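Protein MJ1225 (Methanocaldococcus jannaschii, PDB 3KH5) is of unknown biochemical function but binds AMP and ADP through four CBS motifs, as a putative archaeal homologue of the gamma subunit of AMPK. Local coordinates at residues A[34-39]-A[52-57]; A[157-162]-A[180-185]; A[188-193]-A[231-236]. All coordinates share one frame; numbering follows the deposited sequence.

Interaction 1: residues A[34-39]-A[52-57]; sequences KYRRLP and ITSMDI. With ADP (adenosine-5'-diphosphate), chain B; ADP (adenosine-5'-diphosphate), chain D.
L38 and I52 form an antiparallel hydrogen-bonded pair: L38 N donates to I52 O at 2.8 Å and I52 N to L38 O at 2.9 Å. Next to it R37 and T53 form a non-hydrogen-bonded pair, and past T53 the chain turns into the helix 54-63. T53 is the N-cap and forms a capping box with D56, T53 N donating to the anti lone pair of D56 OD2 at 2.9 Å; T53 OG1 also accepts a weak capping bond from M55 N. L38 and I52 share one face of the hairpin, touching CB to CG2, while R37 and T53 lie side by side on the other, where the nucleotides bind. CG of R37 is anti to its backbone N (chi1 178°), and a bend at chi3 turns the guanidinium to the beta-phosphate of ADP chain D, with NH1 2.8 Å from O3B and NH2 2.9 Å from O2B. T53 OG1 donates to O2A of the same ADP at 2.6 Å, and both carboxylate oxygens of D56 accept its ribose hydroxyls, OD1 from O3' and OD2 from O2'. D56 OD1 also pairs with K66. On the neighbouring ADP chain B, N6 donates to R37 O at 2.9 Å, and the adenine lies over one face of the Y35 ring. The hairpin end thus serves two nucleotides; R37 would probably offset phosphate charge, and D56 would probably favour a ribonucleotide.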
loop_
_atom_site.group_PDB
_atom_site.type_symbol
_atom_site.label_atom_id
_atom_site.label_comp_id
_atom_site.label_asym_id
_atom_site.label_seq_id
_atom_site.Cartn_x
_atom_site.Cartn_y
_atom_site.Cartn_z
ATOM N N LYS A 34 -1.713 -12.383 -2.592
ATOM C CA LYS A 34 -1.192 -11.194 -3.289
ATOM C C LYS A 34 -1.982 -9.920 -2.972
ATOM O O LYS A 34 -1.687 -8.846 -3.509
ATOM C CB LYS A 34 -1.114 -11.422 -4.805
ATOM C CG LYS A 34 0.201 -10.932 -5.424
ATOM C CD LYS A 34 -0.023 -10.490 -6.875
ATOM C CE LYS A 34 1.292 -10.092 -7.539
ATOM N NZ LYS A 34 1.959 -8.931 -6.871
ATOM N N TYR A 35 -2.979 -10.048 -2.097
ATOM C CA TYR A 35 -3.752 -8.901 -1.626
ATOM C C TYR A 35 -3.107 -8.255 -0.424
ATOM O O TYR A 35 -2.956 -8.868 0.637
ATOM C CB TYR A 35 -5.203 -9.281 -1.333
ATOM C CG TYR A 35 -5.891 -9.794 -2.567
ATOM C CD1 TYR A 35 -5.829 -9.076 -3.764
ATOM C CD2 TYR A 35 -6.573 -11.006 -2.558
ATOM C CE1 TYR A 35 -6.442 -9.545 -4.917
ATOM C CE2 TYR A 35 -7.194 -11.486 -3.710
ATOM C CZ TYR A 35 -7.124 -10.750 -4.884
ATOM O OH TYR A 35 -7.735 -11.216 -6.024
ATOM N N ARG A 36 -2.731 -6.998 -0.616
ATOM C CA ARG A 36 -2.044 -6.244 0.414
ATOM C C ARG A 36 -2.989 -5.340 1.233
ATOM O O ARG A 36 -2.534 -4.439 1.942
ATOM C CB ARG A 36 -0.869 -5.468 -0.203
ATOM C CG ARG A 36 0.471 -6.243 -0.220
ATOM C CD ARG A 36 0.387 -7.645 -0.856
ATOM N NE ARG A 36 1.505 -8.504 -0.453
ATOM C CZ ARG A 36 2.386 -9.059 -1.285
ATOM N NH1 ARG A 36 2.293 -8.870 -2.597
ATOM N NH2 ARG A 36 3.363 -9.817 -0.801
ATOM N N ARG A 37 -4.295 -5.599 1.142
ATOM C CA ARG A 37 -5.308 -4.867 1.918
ATOM C C ARG A 37 -6.387 -5.835 2.394
ATOM O O ARG A 37 -7.181 -6.333 1.591
ATOM C CB ARG A 37 -5.931 -3.748 1.071
ATOM C CG ARG A 37 -7.040 -2.938 1.760
ATOM C CD ARG A 37 -7.796 -2.030 0.772
ATOM N NE ARG A 37 -6.882 -1.274 -0.082
ATOM C CZ ARG A 37 -6.397 -0.067 0.197
ATOM N NH1 ARG A 37 -6.749 0.565 1.312
ATOM N NH2 ARG A 37 -5.556 0.514 -0.654
ATOM N N LEU A 38 -6.411 -6.104 3.699
ATOM C CA LEU A 38 -7.327 -7.103 4.256
ATOM C C LEU A 38 -8.340 -6.549 5.262
ATOM O O LEU A 38 -7.953 -6.167 6.379
ATOM C CB LEU A 38 -6.546 -8.253 4.910
ATOM C CG LEU A 38 -5.489 -9.039 4.125
ATOM C CD1 LEU A 38 -4.820 -10.064 5.031
ATOM C CD2 LEU A 38 -6.081 -9.717 2.900
ATOM N N PRO A 39 -9.640 -6.516 4.882
ATOM C CA PRO A 39 -10.701 -6.234 5.850
ATOM C C PRO A 39 -10.695 -7.253 6.976
ATOM O O PRO A 39 -10.462 -8.445 6.748
ATOM C CB PRO A 39 -11.986 -6.380 5.024
ATOM C CG PRO A 39 -11.572 -6.094 3.636
ATOM C CD PRO A 39 -10.184 -6.660 3.516
ATOM N N ILE A 52 -6.394 -4.156 7.733
ATOM C CA ILE A 52 -4.952 -4.282 7.928
ATOM C C ILE A 52 -4.276 -4.343 6.566
ATOM O O ILE A 52 -4.680 -5.126 5.700
ATOM C CB ILE A 52 -4.599 -5.520 8.812
ATOM C CG1 ILE A 52 -3.108 -5.553 9.162
ATOM C CG2 ILE A 52 -5.052 -6.840 8.165
ATOM C CD1 ILE A 52 -2.794 -4.913 10.514
ATOM N N THR A 53 -3.282 -3.484 6.362
ATOM C CA THR A 53 -2.554 -3.431 5.099
ATOM C C THR A 53 -1.071 -3.616 5.381
ATOM O O THR A 53 -0.663 -3.707 6.543
ATOM C CB THR A 53 -2.739 -2.079 4.376
ATOM O OG1 THR A 53 -1.998 -1.065 5.066
ATOM C CG2 THR A 53 -4.219 -1.677 4.293
ATOM N N SER A 54 -0.265 -3.646 4.323
ATOM C CA SER A 54 1.182 -3.800 4.463
ATOM C C SER A 54 1.820 -2.633 5.207
ATOM O O SER A 54 2.870 -2.791 5.826
ATOM C CB SER A 54 1.848 -3.992 3.099
ATOM O OG SER A 54 1.528 -2.937 2.214
ATOM N N MET A 55 1.185 -1.465 5.134
ATOM C CA MET A 55 1.658 -0.283 5.849
ATOM C C MET A 55 1.551 -0.441 7.356
ATOM O O MET A 55 2.424 0.015 8.089
ATOM C CB MET A 55 0.906 0.963 5.395
ATOM C CG MET A 55 1.574 1.628 4.220
ATOM S SD MET A 55 3.050 2.496 4.769
ATOM C CE MET A 55 4.233 1.681 3.682
ATOM N N ASP A 56 0.491 -1.093 7.817
ATOM C CA ASP A 56 0.357 -1.409 9.236
ATOM C C ASP A 56 1.458 -2.356 9.696
ATOM O O ASP A 56 1.930 -2.269 10.832
ATOM C CB ASP A 56 -0.997 -2.050 9.506
ATOM C CG ASP A 56 -2.143 -1.107 9.249
ATOM O OD1 ASP A 56 -2.145 -0.006 9.837
ATOM O OD2 ASP A 56 -3.052 -1.475 8.472
ATOM N N ILE A 57 1.843 -3.271 8.808
ATOM C CA ILE A 57 2.918 -4.220 9.088
ATOM C C ILE A 57 4.257 -3.487 9.138
ATOM O O ILE A 57 5.087 -3.771 10.001
ATOM C CB ILE A 57 2.993 -5.368 8.040
ATOM C CG1 ILE A 57 1.684 -6.176 7.989
ATOM C CG2 ILE A 57 4.220 -6.281 8.298
ATOM C CD1 ILE A 57 1.327 -6.939 9.271
HETATM P PB ADP B . -4.163 -2.900 -2.441
HETATM O O1B ADP B . -3.998 -4.372 -2.486
HETATM O O2B ADP B . -2.770 -2.132 -2.768
HETATM O O3B ADP B . -4.574 -2.360 -0.991
HETATM P PA ADP B . -4.820 -2.154 -5.026
HETATM O O1A ADP B . -3.583 -2.858 -5.493
HETATM O O2A ADP B . -6.055 -1.890 -6.077
HETATM O O3A ADP B . -5.273 -2.346 -3.465
HETATM O "O5'" ADP B . -5.548 -3.635 -5.039
HETATM C "C5'" ADP B . -5.120 -4.798 -5.818
HETATM C "C4'" ADP B . -6.268 -5.398 -6.685
HETATM O "O4'" ADP B . -6.916 -6.571 -6.095
HETATM C "C3'" ADP B . -7.348 -4.329 -6.871
HETATM O "O3'" ADP B . -7.732 -4.244 -8.259
HETATM C "C2'" ADP B . -8.523 -4.765 -6.002
HETATM O "O2'" ADP B . -9.692 -4.744 -6.825
HETATM C "C1'" ADP B . -8.227 -6.209 -5.554
HETATM N N9 ADP B . -8.196 -6.473 -4.059
HETATM C C8 ADP B . -7.547 -5.756 -3.135
HETATM N N7 ADP B . -7.738 -6.298 -1.929
HETATM C C5 ADP B . -8.508 -7.372 -2.078
HETATM C C6 ADP B . -9.032 -8.322 -1.199
HETATM N N6 ADP B . -8.782 -8.250 0.107
HETATM N N1 ADP B . -9.798 -9.314 -1.691
HETATM C C2 ADP B . -10.059 -9.393 -2.991
HETATM N N3 ADP B . -9.572 -8.505 -3.851
HETATM C C4 ADP B . -8.801 -7.484 -3.430
HETATM P PB ADP D . -3.917 3.240 1.177
HETATM O O1B ADP D . -3.439 4.630 0.932
HETATM O O2B ADP D . -3.361 2.210 0.044
HETATM O O3B ADP D . -5.527 3.080 1.158
HETATM P PA ADP D . -2.059 2.054 2.649
HETATM O O1A ADP D . -0.846 2.831 2.986
HETATM O O2A ADP D . -2.004 0.458 2.973
HETATM O O3A ADP D . -3.517 2.674 2.600
HETATM O "O5'" ADP D . -2.409 2.122 4.260
HETATM C "C5'" ADP D . -2.163 3.275 5.124
HETATM C "C4'" ADP D . -2.997 3.213 6.441
HETATM O "O4'" ADP D . -4.392 3.490 6.098
HETATM C "C3'" ADP D . -2.978 1.855 7.176
HETATM O "O3'" ADP D . -2.916 2.093 8.588
HETATM C "C2'" ADP D . -4.317 1.224 6.779
HETATM O "O2'" ADP D . -4.810 0.318 7.780
HETATM C "C1'" ADP D . -5.217 2.451 6.680
HETATM N N9 ADP D . -6.380 2.194 5.781
HETATM C C8 ADP D . -6.392 1.690 4.540
HETATM N N7 ADP D . -7.655 1.634 4.098
HETATM C C5 ADP D . -8.441 2.105 5.062
HETATM C C6 ADP D . -9.810 2.296 5.197
HETATM N N6 ADP D . -10.645 1.974 4.212
HETATM N N1 ADP D . -10.278 2.812 6.346
HETATM C C2 ADP D . -9.465 3.141 7.344
HETATM N N3 ADP D . -8.156 2.971 7.246
HETATM C C4 ADP D . -7.627 2.459 6.123
#

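Interaction 2: residues A[157-162]-A[180-185]; sequences DVIVAT and RRLPVV. With ADP (adenosine-5'-diphosphate), chain E; AMP (adenosine monophosphate), chain C; SO4 (sulfate ion), chain G.
A161 lies against V184 at a single backbone bridge, and its N-H and its C=O are both bonded to the strand. A161 N donates to P183 O at 2.9 Å in a nearly straight bond (171° at the hydrogen), and V185 N donates to A161 O, also at 2.9 Å. Around this pair the packing is aliphatic: V160 crosses V185 at about a right angle, its CG1 3.6 Å from V185 CB, while V158 CG1 rests on the P183 ring and I159 CG2 lies beside L182 CD2.

Beyond the bridge both segments meet the N1 and N6 edge of the adenine of ADP chain E. I159 N donates to its N1 at 2.8 Å, and its N6 donates to both I159 O and R181 O. The contact thus forms part of an ADP pocket shared by CBS 3 and CBS 4, in which backbone atoms read the adenine edge. The R181 side chain then runs to the phosphates. Its CB and CG pass O2B of this ADP, CG at 3.2 Å, with chi1 almost eclipsed (1°), an unusual torsion that suggests strain. CD comes alongside O3P of the AMP. NE reaches O1B at 2.8 Å and NH2 the same oxygen at 2.7 Å, so one phosphate oxygen receives two N-H groups, whereas NH1 turns to AMP O3P at 2.6 Å. The guanidinium therefore bridges two nucleotides. R180 NE sits over the centre of one of its faces, a pairing of like charges that the surrounding phosphates probably make tolerable.

In the fold, the segment 157-162 precedes helix 167-177, against whose V170, T173 and M174 L182 packs. Strand 181-186 pairs with strand 189-195, and P183 and V185 touch I269 and I266 of strand 266-271.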
loop_
_atom_site.group_PDB
_atom_site.type_symbol
_atom_site.label_atom_id
_atom_site.label_comp_id
_atom_site.label_asym_id
_atom_site.label_seq_id
_atom_site.Cartn_x
_atom_site.Cartn_y
_atom_site.Cartn_z
ATOM N N ASP A 157 7.090 17.820 -4.881
ATOM C CA ASP A 157 7.957 17.609 -3.719
ATOM C C ASP A 157 7.943 16.137 -3.337
ATOM O O ASP A 157 6.980 15.648 -2.742
ATOM C CB ASP A 157 7.535 18.495 -2.538
ATOM C CG ASP A 157 7.998 19.945 -2.692
ATOM O OD1 ASP A 157 8.913 20.227 -3.524
ATOM O OD2 ASP A 157 7.448 20.808 -1.962
ATOM N N VAL A 158 9.017 15.439 -3.695
ATOM C CA VAL A 158 9.102 13.992 -3.514
ATOM C C VAL A 158 9.870 13.624 -2.249
ATOM O O VAL A 158 10.980 14.112 -2.012
ATOM C CB VAL A 158 9.767 13.290 -4.728
ATOM C CG1 VAL A 158 9.478 11.790 -4.711
ATOM C CG2 VAL A 158 9.290 13.899 -6.032
ATOM N N ILE A 159 9.252 12.766 -1.444
ATOM C CA ILE A 159 9.920 12.113 -0.325
ATOM C C ILE A 159 10.583 10.835 -0.832
ATOM O O ILE A 159 9.978 10.043 -1.565
ATOM C CB ILE A 159 8.932 11.803 0.818
ATOM C CG1 ILE A 159 8.244 13.089 1.311
ATOM C CG2 ILE A 159 9.624 11.049 1.953
ATOM C CD1 ILE A 159 9.106 14.001 2.222
ATOM N N VAL A 160 11.818 10.633 -0.400
ATOM C CA VAL A 160 12.751 9.789 -1.108
ATOM C C VAL A 160 13.561 8.944 -0.109
ATOM O O VAL A 160 13.696 9.321 1.056
ATOM C CB VAL A 160 13.620 10.737 -2.009
ATOM C CG1 VAL A 160 15.169 10.392 -2.004
ATOM C CG2 VAL A 160 13.059 10.825 -3.426
ATOM N N ALA A 161 14.053 7.786 -0.549
ATOM C CA ALA A 161 14.994 6.992 0.245
ATOM C C ALA A 161 16.348 7.001 -0.461
ATOM O O ALA A 161 16.439 7.469 -1.596
ATOM C CB ALA A 161 14.481 5.571 0.415
ATOM N N THR A 162 17.400 6.513 0.197
ATOM C CA THR A 162 18.699 6.345 -0.474
ATOM C C THR A 162 19.183 4.889 -0.399
ATOM O O THR A 162 18.719 4.131 0.457
ATOM C CB THR A 162 19.790 7.326 0.047
ATOM O OG1 THR A 162 20.106 7.033 1.413
ATOM C CG2 THR A 162 19.350 8.782 -0.088
ATOM N N ARG A 180 3.400 4.471 0.618
ATOM C CA ARG A 180 3.805 3.077 0.399
ATOM C C ARG A 180 5.026 2.941 -0.503
ATOM O O ARG A 180 5.758 1.957 -0.404
ATOM C CB ARG A 180 2.666 2.265 -0.220
ATOM C CG ARG A 180 1.472 2.042 0.693
ATOM C CD ARG A 180 0.246 1.603 -0.099
ATOM N NE ARG A 180 0.503 0.445 -0.960
ATOM C CZ ARG A 180 -0.422 -0.155 -1.706
ATOM N NH1 ARG A 180 -1.677 0.284 -1.702
ATOM N NH2 ARG A 180 -0.094 -1.199 -2.458
ATOM N N ARG A 181 5.227 3.908 -1.400
ATOM C CA ARG A 181 6.330 3.813 -2.367
ATOM C C ARG A 181 7.262 5.031 -2.324
ATOM O O ARG A 181 6.829 6.188 -2.431
ATOM C CB ARG A 181 5.829 3.542 -3.801
ATOM C CG ARG A 181 4.292 3.444 -3.940
ATOM C CD ARG A 181 3.616 2.077 -4.109
ATOM N NE ARG A 181 2.232 2.511 -4.249
ATOM C CZ ARG A 181 1.126 1.789 -4.492
ATOM N NH1 ARG A 181 1.140 0.435 -4.695
ATOM N NH2 ARG A 181 -0.041 2.473 -4.556
ATOM N N LEU A 182 8.548 4.741 -2.152
ATOM C CA LEU A 182 9.581 5.761 -2.136
ATOM C C LEU A 182 10.555 5.517 -3.281
ATOM O O LEU A 182 11.083 4.409 -3.423
ATOM C CB LEU A 182 10.329 5.759 -0.795
ATOM C CG LEU A 182 9.526 5.957 0.501
ATOM C CD1 LEU A 182 10.438 5.860 1.717
ATOM C CD2 LEU A 182 8.762 7.281 0.516
ATOM N N PRO A 183 10.776 6.541 -4.121
ATOM C CA PRO A 183 11.877 6.443 -5.074
ATOM C C PRO A 183 13.207 6.400 -4.318
ATOM O O PRO A 183 13.342 7.060 -3.279
ATOM C CB PRO A 183 11.765 7.743 -5.881
ATOM C CG PRO A 183 10.363 8.220 -5.672
ATOM C CD PRO A 183 9.999 7.783 -4.292
ATOM N N VAL A 184 14.158 5.607 -4.804
ATOM C CA VAL A 184 15.489 5.579 -4.204
ATOM C C VAL A 184 16.387 6.448 -5.082
ATOM O O VAL A 184 16.455 6.257 -6.299
ATOM C CB VAL A 184 16.040 4.139 -4.033
ATOM C CG1 VAL A 184 17.309 4.143 -3.200
ATOM C CG2 VAL A 184 14.988 3.226 -3.391
ATOM N N VAL A 185 17.035 7.425 -4.457
ATOM C CA VAL A 185 17.771 8.464 -5.173
ATOM C C VAL A 185 19.196 8.530 -4.632
ATOM O O VAL A 185 19.406 8.447 -3.422
ATOM C CB VAL A 185 17.060 9.842 -5.030
ATOM C CG1 VAL A 185 17.912 10.974 -5.597
ATOM C CG2 VAL A 185 15.701 9.812 -5.720
HETATM P PB ADP E . 1.336 5.765 -2.340
HETATM O O1B ADP E . 0.829 4.720 -3.267
HETATM O O2B ADP E . 2.981 5.880 -2.367
HETATM O O3B ADP E . 0.950 5.509 -0.790
HETATM P PA ADP E . -0.712 7.773 -2.603
HETATM O O1A ADP E . -1.632 7.490 -3.731
HETATM O O2A ADP E . -1.258 7.291 -1.165
HETATM O O3A ADP E . 0.787 7.194 -2.797
HETATM O "O5'" ADP E . -0.326 9.316 -2.553
HETATM C "C5'" ADP E . -1.238 10.369 -2.189
HETATM C "C4'" ADP E . -0.583 11.691 -2.672
HETATM O "O4'" ADP E . 0.781 11.732 -2.138
HETATM C "C3'" ADP E . -0.465 11.766 -4.205
HETATM O "O3'" ADP E . -0.631 13.123 -4.631
HETATM C "C2'" ADP E . 0.965 11.290 -4.484
HETATM O "O2'" ADP E . 1.497 11.887 -5.680
HETATM C "C1'" ADP E . 1.732 11.768 -3.241
HETATM N N9 ADP E . 2.922 10.883 -2.979
HETATM C C8 ADP E . 2.970 9.548 -3.046
HETATM N N7 ADP E . 4.203 9.124 -2.758
HETATM C C5 ADP E . 4.952 10.188 -2.508
HETATM C C6 ADP E . 6.288 10.365 -2.159
HETATM N N6 ADP E . 7.103 9.321 -2.013
HETATM N N1 ADP E . 6.740 11.616 -1.969
HETATM C C2 ADP E . 5.935 12.664 -2.115
HETATM N N3 ADP E . 4.657 12.524 -2.446
HETATM C C4 ADP E . 4.138 11.304 -2.648
HETATM P P AMP C . 3.279 -2.319 -4.789
HETATM O O1P AMP C . 2.131 -3.257 -4.696
HETATM O O2P AMP C . 3.619 -1.672 -3.349
HETATM O O3P AMP C . 2.965 -1.053 -5.753
HETATM O "O5'" AMP C . 4.637 -2.996 -5.307
HETATM C "C5'" AMP C . 4.722 -4.366 -5.767
HETATM C "C4'" AMP C . 6.072 -4.598 -6.450
HETATM O "O4'" AMP C . 6.097 -3.676 -7.577
HETATM C "C3'" AMP C . 7.173 -4.159 -5.466
HETATM O "O3'" AMP C . 8.306 -5.050 -5.540
HETATM C "C2'" AMP C . 7.564 -2.774 -5.976
HETATM O "O2'" AMP C . 8.950 -2.523 -5.721
HETATM C "C1'" AMP C . 7.295 -2.889 -7.480
HETATM N N9 AMP C . 7.037 -1.565 -8.119
HETATM C C8 AMP C . 6.170 -0.632 -7.712
HETATM N N7 AMP C . 6.218 0.417 -8.533
HETATM C C5 AMP C . 7.122 0.147 -9.468
HETATM C C6 AMP C . 7.594 0.846 -10.568
HETATM N N6 AMP C . 7.118 2.057 -10.847
HETATM N N1 AMP C . 8.537 0.277 -11.343
HETATM C C2 AMP C . 9.018 -0.935 -11.071
HETATM N N3 AMP C . 8.586 -1.628 -10.026
HETATM C C4 AMP C . 7.643 -1.113 -9.213
HETATM S S SO4 G . 23.815 6.260 0.289
HETATM O O1 SO4 G . 23.109 7.404 0.865
HETATM O O2 SO4 G . 24.949 5.903 1.136
HETATM O O3 SO4 G . 22.914 5.120 0.197
HETATM O O4 SO4 G . 24.287 6.592 -1.053
#

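Interaction 3: residues A[188-193]-A[231-236]; sequences GRLVGI and RDVITA. With AMP (adenosine monophosphate), chain C.
V233 inserts its side chain against strand 189-195, meeting L190, G192 and I193. With CG1 anti to its backbone N (chi1 -165°), V233 directs CG2 onto the backbone of G192, 3.5 Å from its C atom, and leaves CG1 to touch both I193 CB at 3.9 Å and the AMP adenine, 3.6 Å from N1. G192 forms a classic beta bulge with V191, both facing V184, and a CB there would come close to R231 CA. L190 crosses V233 at a slant, and its CD2 also reaches T235 CG2 at 3.5 Å. I193 meets V233 at about a right angle. Its CG1 is anti to the backbone N and chi2 is extended (164°), which carries CD1 to the adenine, 3.9 Å from N7, while CG2 lies near C4. An alanine here lacks CG2 and CD1, which would probably open a gap beside the adenine and weaken the packing on V233 CG1. No direct hydrogen bond joins the segments, though a water donates to R231 O at 2.8 Å and weakly to L190 O. I234 N donates to adenine N1 at 2.8 Å, and I234 O accepts from N6 at 3.0 Å. Recognition of the adenine edge by backbone, with aliphatic side chains against the base, marks an adenine nucleotide site of paired CBS motifs, here CBS 3 and CBS 4.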
loop_
_atom_site.group_PDB
_atom_site.type_symbol
_atom_site.label_atom_id
_atom_site.label_comp_id
_atom_site.label_asym_id
_atom_site.label_seq_id
_atom_site.Cartn_x
_atom_site.Cartn_y
_atom_site.Cartn_z
ATOM N N GLY A 188 21.128 12.884 -6.585
ATOM C CA GLY A 188 20.057 13.453 -7.424
ATOM C C GLY A 188 19.432 12.577 -8.511
ATOM O O GLY A 188 18.471 12.997 -9.163
ATOM N N ARG A 189 19.967 11.369 -8.708
ATOM C CA ARG A 189 19.495 10.430 -9.741
ATOM C C ARG A 189 18.653 9.287 -9.176
ATOM O O ARG A 189 18.991 8.735 -8.126
ATOM C CB ARG A 189 20.695 9.805 -10.472
ATOM C CG ARG A 189 21.102 10.476 -11.792
ATOM C CD ARG A 189 21.738 11.849 -11.520
ATOM N NE ARG A 189 22.025 12.547 -12.774
ATOM C CZ ARG A 189 22.284 13.860 -12.837
ATOM N NH1 ARG A 189 22.285 14.621 -11.717
ATOM N NH2 ARG A 189 22.546 14.414 -14.018
ATOM N N LEU A 190 17.580 8.917 -9.883
ATOM C CA LEU A 190 16.785 7.731 -9.542
ATOM C C LEU A 190 17.615 6.472 -9.751
ATOM O O LEU A 190 18.166 6.261 -10.834
ATOM C CB LEU A 190 15.516 7.649 -10.401
ATOM C CG LEU A 190 14.512 6.534 -10.097
ATOM C CD1 LEU A 190 13.762 6.789 -8.801
ATOM C CD2 LEU A 190 13.538 6.370 -11.236
ATOM N N VAL A 191 17.705 5.640 -8.719
ATOM C CA VAL A 191 18.531 4.435 -8.790
ATOM C C VAL A 191 17.738 3.179 -8.442
ATOM O O VAL A 191 18.246 2.060 -8.558
ATOM C CB VAL A 191 19.810 4.551 -7.914
ATOM C CG1 VAL A 191 20.818 5.506 -8.552
ATOM C CG2 VAL A 191 19.477 4.992 -6.496
ATOM N N GLY A 192 16.489 3.382 -8.028
ATOM C CA GLY A 192 15.589 2.291 -7.677
ATOM C C GLY A 192 14.260 2.756 -7.105
ATOM O O GLY A 192 13.969 3.951 -7.058
ATOM N N ILE A 193 13.449 1.793 -6.683
ATOM C CA ILE A 193 12.203 2.061 -5.969
ATOM C C ILE A 193 12.043 1.012 -4.863
ATOM O O ILE A 193 12.464 -0.137 -5.018
ATOM C CB ILE A 193 10.974 2.080 -6.928
ATOM C CG1 ILE A 193 9.743 2.716 -6.256
ATOM C CG2 ILE A 193 10.674 0.678 -7.486
ATOM C CD1 ILE A 193 8.626 3.121 -7.224
ATOM N N ARG A 231 15.842 -2.096 -8.773
ATOM C CA ARG A 231 16.737 -1.148 -9.444
ATOM C C ARG A 231 16.158 -0.627 -10.738
ATOM O O ARG A 231 16.418 0.513 -11.126
ATOM C CB ARG A 231 18.084 -1.793 -9.733
ATOM C CG ARG A 231 18.923 -1.970 -8.511
ATOM C CD ARG A 231 20.238 -2.601 -8.872
ATOM N NE ARG A 231 20.857 -3.166 -7.684
ATOM C CZ ARG A 231 21.615 -2.483 -6.831
ATOM N NH1 ARG A 231 21.870 -1.193 -7.030
ATOM N NH2 ARG A 231 22.127 -3.097 -5.773
ATOM N N ASP A 232 15.377 -1.460 -11.408
ATOM C CA ASP A 232 14.813 -1.060 -12.679
ATOM C C ASP A 232 13.363 -0.636 -12.537
ATOM O O ASP A 232 12.463 -1.454 -12.318
ATOM C CB ASP A 232 15.046 -2.143 -13.724
ATOM C CG ASP A 232 16.523 -2.326 -14.024
ATOM O OD1 ASP A 232 17.102 -1.507 -14.773
ATOM O OD2 ASP A 232 17.115 -3.283 -13.484
ATOM N N VAL A 233 13.165 0.673 -12.654
ATOM C CA VAL A 233 11.906 1.300 -12.302
ATOM C C VAL A 233 11.156 1.708 -13.562
ATOM O O VAL A 233 11.760 2.185 -14.525
ATOM C CB VAL A 233 12.139 2.547 -11.417
ATOM C CG1 VAL A 233 10.842 2.988 -10.761
ATOM C CG2 VAL A 233 13.185 2.263 -10.355
ATOM N N ILE A 234 9.843 1.497 -13.554
ATOM C CA ILE A 234 8.967 2.045 -14.581
ATOM C C ILE A 234 8.685 3.495 -14.199
ATOM O O ILE A 234 8.140 3.770 -13.123
ATOM C CB ILE A 234 7.658 1.236 -14.705
ATOM C CG1 ILE A 234 7.966 -0.204 -15.137
ATOM C CG2 ILE A 234 6.702 1.903 -15.697
ATOM C CD1 ILE A 234 6.869 -1.198 -14.837
ATOM N N THR A 235 9.075 4.413 -15.082
ATOM C CA THR A 235 9.032 5.849 -14.812
ATOM C C THR A 235 8.099 6.571 -15.779
ATOM O O THR A 235 7.736 6.024 -16.823
ATOM C CB THR A 235 10.442 6.479 -14.937
ATOM O OG1 THR A 235 10.916 6.340 -16.283
ATOM C CG2 THR A 235 11.421 5.809 -13.990
ATOM N N ALA A 236 7.701 7.789 -15.424
ATOM C CA ALA A 236 7.022 8.678 -16.359
ATOM C C ALA A 236 7.934 9.869 -16.639
ATOM O O ALA A 236 8.980 10.013 -16.001
ATOM C CB ALA A 236 5.684 9.135 -15.790
HETATM P P AMP C . 3.279 -2.319 -4.789
HETATM O O1P AMP C . 2.131 -3.257 -4.696
HETATM O O2P AMP C . 3.619 -1.672 -3.349
HETATM O O3P AMP C . 2.965 -1.053 -5.753
HETATM O "O5'" AMP C . 4.637 -2.996 -5.307
HETATM C "C5'" AMP C . 4.722 -4.366 -5.767
HETATM C "C4'" AMP C . 6.072 -4.598 -6.450
HETATM O "O4'" AMP C . 6.097 -3.676 -7.577
HETATM C "C3'" AMP C . 7.173 -4.159 -5.466
HETATM O "O3'" AMP C . 8.306 -5.050 -5.540
HETATM C "C2'" AMP C . 7.564 -2.774 -5.976
HETATM O "O2'" AMP C . 8.950 -2.523 -5.721
HETATM C "C1'" AMP C . 7.295 -2.889 -7.480
HETATM N N9 AMP C . 7.037 -1.565 -8.119
HETATM C C8 AMP C . 6.170 -0.632 -7.712
HETATM N N7 AMP C . 6.218 0.417 -8.533
HETATM C C5 AMP C . 7.122 0.147 -9.468
HETATM C C6 AMP C . 7.594 0.846 -10.568
HETATM N N6 AMP C . 7.118 2.057 -10.847
HETATM N N1 AMP C . 8.537 0.277 -11.343
HETATM C C2 AMP C . 9.018 -0.935 -11.071
HETATM N N3 AMP C . 8.586 -1.628 -10.026
HETATM C C4 AMP C . 7.643 -1.113 -9.213
HETATM O O HOH W 1 17.006 3.154 -11.836
#

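The contacts follow one another along the chain. Interaction 1 lies in CBS 1, within the hairpin of strands 37-41 and 48-53, about 7 Å from the centre of the chain. Interaction 2 lies in CBS 3, and interaction 3 joins CBS 3 to CBS 4. The centres of interactions 2 and 3 are only 10 Å apart, because strands 181-186 and 189-195 are neighbours in one antiparallel sheet, and both contacts reach the same AMP. Interaction 1 is 21 Å from interaction 2, centre to centre, yet M55 packs on R180. The nucleotides of the two regions cluster around R180, so that one arginine reaches phosphates of both ADP molecules of interaction 1.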